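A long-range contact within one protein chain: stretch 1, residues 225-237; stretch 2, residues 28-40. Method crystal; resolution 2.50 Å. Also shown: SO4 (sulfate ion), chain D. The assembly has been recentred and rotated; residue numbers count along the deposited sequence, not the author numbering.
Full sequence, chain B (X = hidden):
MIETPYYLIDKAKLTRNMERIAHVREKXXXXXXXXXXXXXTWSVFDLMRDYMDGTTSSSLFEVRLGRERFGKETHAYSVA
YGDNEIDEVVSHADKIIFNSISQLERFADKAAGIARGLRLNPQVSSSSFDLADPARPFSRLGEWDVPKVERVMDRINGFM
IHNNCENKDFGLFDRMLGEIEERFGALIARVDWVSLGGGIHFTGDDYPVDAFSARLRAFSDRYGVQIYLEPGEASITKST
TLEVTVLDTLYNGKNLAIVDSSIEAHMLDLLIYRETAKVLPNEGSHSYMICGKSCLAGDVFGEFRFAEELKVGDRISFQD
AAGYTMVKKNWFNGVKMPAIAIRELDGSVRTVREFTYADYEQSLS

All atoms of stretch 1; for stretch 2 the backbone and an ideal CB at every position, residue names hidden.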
# COMPACT_ATOMS: atom_id res chain seq x y z
N VAL B 225 22.18 28.68 16.63
CA VAL B 225 20.99 28.27 15.87
C VAL B 225 20.00 27.54 16.78
O VAL B 225 20.39 26.95 17.78
CB VAL B 225 21.34 27.32 14.65
CG1 VAL B 225 22.17 28.03 13.55
CG2 VAL B 225 22.02 26.02 15.10
N GLN B 226 18.71 27.60 16.44
CA GLN B 226 17.74 26.71 17.07
C GLN B 226 17.73 25.32 16.38
O GLN B 226 17.66 25.21 15.14
CB GLN B 226 16.34 27.33 17.06
CG GLN B 226 15.25 26.39 17.55
CD GLN B 226 15.28 26.20 19.07
OE1 GLN B 226 15.30 27.18 19.83
NE2 GLN B 226 15.24 24.93 19.51
N ILE B 227 17.84 24.26 17.18
CA ILE B 227 17.81 22.93 16.63
C ILE B 227 16.39 22.40 16.61
O ILE B 227 15.62 22.58 17.56
CB ILE B 227 18.75 21.96 17.38
CG1 ILE B 227 20.21 22.34 17.14
CG2 ILE B 227 18.55 20.50 16.89
CD1 ILE B 227 21.17 21.50 17.94
N TYR B 228 16.05 21.78 15.48
CA TYR B 228 14.85 20.95 15.32
C TYR B 228 15.21 19.48 15.16
O TYR B 228 16.14 19.12 14.44
CB TYR B 228 14.03 21.42 14.14
CG TYR B 228 13.40 22.74 14.43
CD1 TYR B 228 12.14 22.82 15.05
CD2 TYR B 228 14.06 23.91 14.10
CE1 TYR B 228 11.56 24.05 15.31
CE2 TYR B 228 13.49 25.14 14.36
CZ TYR B 228 12.25 25.22 14.97
OH TYR B 228 11.73 26.47 15.24
N LEU B 229 14.48 18.64 15.87
CA LEU B 229 14.52 17.23 15.67
C LEU B 229 13.20 16.88 15.01
O LEU B 229 12.18 17.52 15.29
CB LEU B 229 14.67 16.53 17.00
CG LEU B 229 15.98 16.68 17.76
CD1 LEU B 229 15.83 16.05 19.12
CD2 LEU B 229 17.17 16.06 17.03
N GLU B 230 13.22 15.86 14.13
CA GLU B 230 12.00 15.39 13.46
C GLU B 230 11.72 13.93 13.80
O GLU B 230 11.75 13.06 12.93
CB GLU B 230 12.17 15.49 11.96
CG GLU B 230 12.14 16.87 11.36
CD GLU B 230 12.57 16.87 9.88
OE1 GLU B 230 12.26 15.88 9.14
OE2 GLU B 230 13.22 17.85 9.44
N PRO B 231 11.46 13.63 15.07
CA PRO B 231 11.31 12.18 15.30
C PRO B 231 10.04 11.58 14.70
O PRO B 231 8.93 11.96 15.07
CB PRO B 231 11.22 12.09 16.81
CG PRO B 231 10.65 13.49 17.24
CD PRO B 231 11.36 14.42 16.32
N GLY B 232 10.21 10.60 13.81
CA GLY B 232 9.08 9.77 13.36
C GLY B 232 8.95 8.53 14.23
O GLY B 232 8.28 8.53 15.28
N GLU B 233 9.64 7.49 13.82
CA GLU B 233 9.72 6.24 14.58
C GLU B 233 9.97 6.42 16.07
O GLU B 233 9.38 5.71 16.90
CB GLU B 233 10.77 5.33 13.97
CG GLU B 233 10.70 3.89 14.49
CD GLU B 233 9.46 3.08 13.99
OE1 GLU B 233 9.02 3.28 12.82
OE2 GLU B 233 8.95 2.24 14.78
N ALA B 234 10.84 7.34 16.44
CA ALA B 234 11.16 7.45 17.85
C ALA B 234 9.99 7.94 18.75
O ALA B 234 9.98 7.71 19.97
CB ALA B 234 12.41 8.28 18.06
N SER B 235 9.01 8.61 18.16
CA SER B 235 7.83 9.03 18.92
C SER B 235 6.93 7.86 19.32
O SER B 235 6.25 7.89 20.35
CB SER B 235 7.00 9.98 18.07
OG SER B 235 7.81 11.04 17.64
N ILE B 236 6.96 6.82 18.49
CA ILE B 236 5.87 5.89 18.44
C ILE B 236 6.33 4.45 18.70
O ILE B 236 5.51 3.52 18.73
CB ILE B 236 5.15 6.11 17.09
CG1 ILE B 236 3.70 6.33 17.33
CG2 ILE B 236 5.49 5.11 15.96
CD1 ILE B 236 3.43 7.76 17.65
N THR B 237 7.64 4.31 18.89
CA THR B 237 8.34 3.06 19.09
C THR B 237 7.68 2.24 20.20
O THR B 237 7.40 2.75 21.28
CB THR B 237 9.87 3.34 19.37
OG1 THR B 237 10.67 2.17 19.10
CG2 THR B 237 10.13 3.80 20.80
N UNK B 28 18.20 20.01 26.22
CA UNK B 28 18.91 20.44 25.03
C UNK B 28 18.49 21.81 24.61
O UNK B 28 19.29 22.53 24.05
CB UNK B 28 18.69 19.45 23.88
N UNK B 29 17.22 22.16 24.83
CA UNK B 29 16.62 23.36 24.22
C UNK B 29 16.33 23.16 22.74
O UNK B 29 15.99 24.10 22.02
CB UNK B 29 17.54 24.57 24.40
N UNK B 30 16.48 21.93 22.27
CA UNK B 30 16.16 21.61 20.89
C UNK B 30 14.64 21.43 20.83
O UNK B 30 14.01 21.16 21.86
CB UNK B 30 16.90 20.36 20.41
N UNK B 31 14.05 21.63 19.66
CA UNK B 31 12.61 21.43 19.53
C UNK B 31 12.35 20.14 18.75
O UNK B 31 13.17 19.74 17.97
CB UNK B 31 11.95 22.63 18.84
N UNK B 32 11.23 19.48 19.01
CA UNK B 32 10.90 18.21 18.38
C UNK B 32 9.57 18.32 17.66
O UNK B 32 8.57 18.81 18.26
CB UNK B 32 10.86 17.08 19.41
N UNK B 33 9.56 17.85 16.41
CA UNK B 33 8.36 17.84 15.59
C UNK B 33 8.01 16.41 15.18
O UNK B 33 8.89 15.65 14.77
CB UNK B 33 8.55 18.72 14.35
N UNK B 34 6.74 16.04 15.30
CA UNK B 34 6.31 14.71 14.86
C UNK B 34 6.41 14.64 13.34
O UNK B 34 5.85 15.50 12.67
CB UNK B 34 4.88 14.41 15.33
N UNK B 35 7.10 13.66 12.79
CA UNK B 35 7.09 13.47 11.31
C UNK B 35 5.82 12.77 10.85
O UNK B 35 5.65 11.57 11.12
CB UNK B 35 8.31 12.66 10.86
N UNK B 36 4.91 13.51 10.22
CA UNK B 36 3.60 12.97 9.84
C UNK B 36 3.67 11.83 8.80
O UNK B 36 2.77 11.02 8.74
CB UNK B 36 2.73 14.10 9.29
N UNK B 37 4.77 11.71 8.05
CA UNK B 37 4.92 10.58 7.11
C UNK B 37 4.95 9.23 7.83
O UNK B 37 4.54 8.20 7.27
CB UNK B 37 6.20 10.75 6.29
N UNK B 38 5.41 9.22 9.08
CA UNK B 38 5.52 7.99 9.83
C UNK B 38 4.21 7.67 10.55
O UNK B 38 3.77 6.49 10.59
CB UNK B 38 6.67 8.08 10.83
N UNK B 39 3.58 8.71 11.11
CA UNK B 39 2.44 8.55 12.04
C UNK B 39 1.60 9.80 12.03
O UNK B 39 2.09 10.86 12.33
CB UNK B 39 2.92 8.25 13.46
N UNK B 40 0.33 9.65 11.68
CA UNK B 40 -0.60 10.75 11.50
C UNK B 40 -1.98 10.37 12.04
O UNK B 40 -3.03 10.82 11.57
CB UNK B 40 -0.69 11.14 10.02
S SO4 D . 11.98 8.48 11.12
O1 SO4 D . 13.07 7.62 10.68
O2 SO4 D . 10.76 7.70 11.31
O3 SO4 D . 12.42 9.04 12.40
O4 SO4 D . 11.74 9.57 10.16

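Position 28 has helical angles (phi/psi -98/-33), and its ideal CB finds nothing of stretch 1 within 5.5 Å, so the contact scarcely restricts it. It is Ser 28, whose OG accepts a hydrogen bond from the N of position 30 at 3.0 Å.

At 29 phi is +74°, which by itself favours glycine, although an ideal CB would lie 5.4 Å from Gln 226 NE2 and leave room there. The residue is Gly 29. Its O takes a hydrogen bond from Gln 226 NE2 (2.7 Å, 152°), a bond that needs only backbone on this side.

From 30 to 35 the backbone runs extended beside stretch 1. The CB of 30 points sideways, 3.8 Å from Ile 227 O and 4.6 Å from Leu 229 CD1; a small or modest apolar group would suit. Ala 30 places its CB 3.9 Å from Ile 227 CB.

Position 31 forms a parallel bridge with Tyr 228, CA to CA 4.8 Å. Its N donates to Ile 227 O (2.8 Å, 174°) and its O accepts from Leu 229 N (2.7 Å, 166°). The CB lies 3.8 Å from Tyr 228 CD1 on the tyrosine's side of the sheet, so a long chain with an apolar stem would fit, as would a branched aliphatic one. Lys 31 packs its CB obliquely against the ring, while its end leads away from stretch 1.

The CB of 32 turns to the other face, shared with Leu 229, and lies 4.1 Å from Pro 231 CD. Small apolar residues are plausible, and this is Ala 32, paired with Leu 229 at a CA-CA distance of 4.6 Å.

At 33 the N donates to Leu 229 O (2.9 Å, 157°). The carbonyl O lies 3.3 Å from Pro 231 N, which has no hydrogen to share, so the hydrogen-bond ladder misses a rung here. The sideways CB is 5.5 Å from Tyr 228 CD1, a gap that leucine, isoleucine or methionine could bridge. Leu 33 does so, with its CD1 3.8 Å from Tyr 228 CD1.

The CB of 34 points away, 5.0 Å from Ser 235 OG, and many side chains could be accommodated. Leu 34 brings its CD1 back to 3.8 Å from Ser 235 OG.

At 35 the CB points toward stretch 1, 3.9 Å from Gly 232 CA and 4.0 Å from Glu 230 O, favouring a small residue. Ala 35 fits, and its N makes a weak hydrogen bond to Pro 231 O (3.4 Å).

Positions 36 and 37 have no ideal-CB neighbours in stretch 1 within 5.5 Å, so stretch 1 sets no preference and many side chains would do; they are Leu 36 and Lys 37.

The CB of 38 points toward stretch 1, 3.9 Å from Gly 232 CA; alanine, serine or cysteine would suit. Cys 38 sets its SG 3.5 Å from Glu 233 N.

At 39 the CB again points toward stretch 1, 4.2 Å from Ile 236 CD1, inviting an aliphatic or aromatic group. Phe 39 offers a ring face: Ile 236 CD1 sits 3.4 Å from the ring centroid, 7° off the normal.

Position 40 is out of reach, so many side chains would do; it is Ala 40.

Stretch 2 (28-40) SGAKALLALKCFA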
# COMPACT_ATOMS: atom_id res chain seq x y z
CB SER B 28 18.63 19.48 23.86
OG SER B 28 17.24 19.39 23.58
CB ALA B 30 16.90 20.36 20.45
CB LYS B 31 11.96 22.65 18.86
CG LYS B 31 11.78 23.84 19.83
CD LYS B 31 11.26 25.08 19.13
CE LYS B 31 11.38 26.30 20.02
NZ LYS B 31 10.18 26.39 20.91
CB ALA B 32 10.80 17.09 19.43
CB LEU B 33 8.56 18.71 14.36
CG LEU B 33 9.21 20.08 14.52
CD1 LEU B 33 9.57 20.69 13.17
CD2 LEU B 33 8.30 21.00 15.27
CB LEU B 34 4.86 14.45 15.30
CG LEU B 34 4.14 13.17 14.85
CD1 LEU B 34 4.93 11.90 15.29
CD2 LEU B 34 2.71 13.13 15.36
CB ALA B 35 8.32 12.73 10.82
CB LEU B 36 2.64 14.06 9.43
CG LEU B 36 2.26 15.09 10.52
CD1 LEU B 36 1.13 16.02 10.06
CD2 LEU B 36 1.81 14.38 11.80
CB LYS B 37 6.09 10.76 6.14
CG LYS B 37 7.44 10.66 6.75
CD LYS B 37 8.59 10.96 5.75
CE LYS B 37 9.91 11.07 6.54
NZ LYS B 37 11.06 11.61 5.70
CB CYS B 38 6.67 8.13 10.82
SG CYS B 38 6.60 6.94 12.17
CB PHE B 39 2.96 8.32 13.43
CG PHE B 39 1.89 8.06 14.45
CD1 PHE B 39 1.37 9.12 15.22
CD2 PHE B 39 1.45 6.76 14.68
CE1 PHE B 39 0.38 8.89 16.21
CE2 PHE B 39 0.44 6.51 15.65
CZ PHE B 39 -0.08 7.57 16.43
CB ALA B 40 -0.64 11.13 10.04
O HOH W 1 18.55 24.21 19.71
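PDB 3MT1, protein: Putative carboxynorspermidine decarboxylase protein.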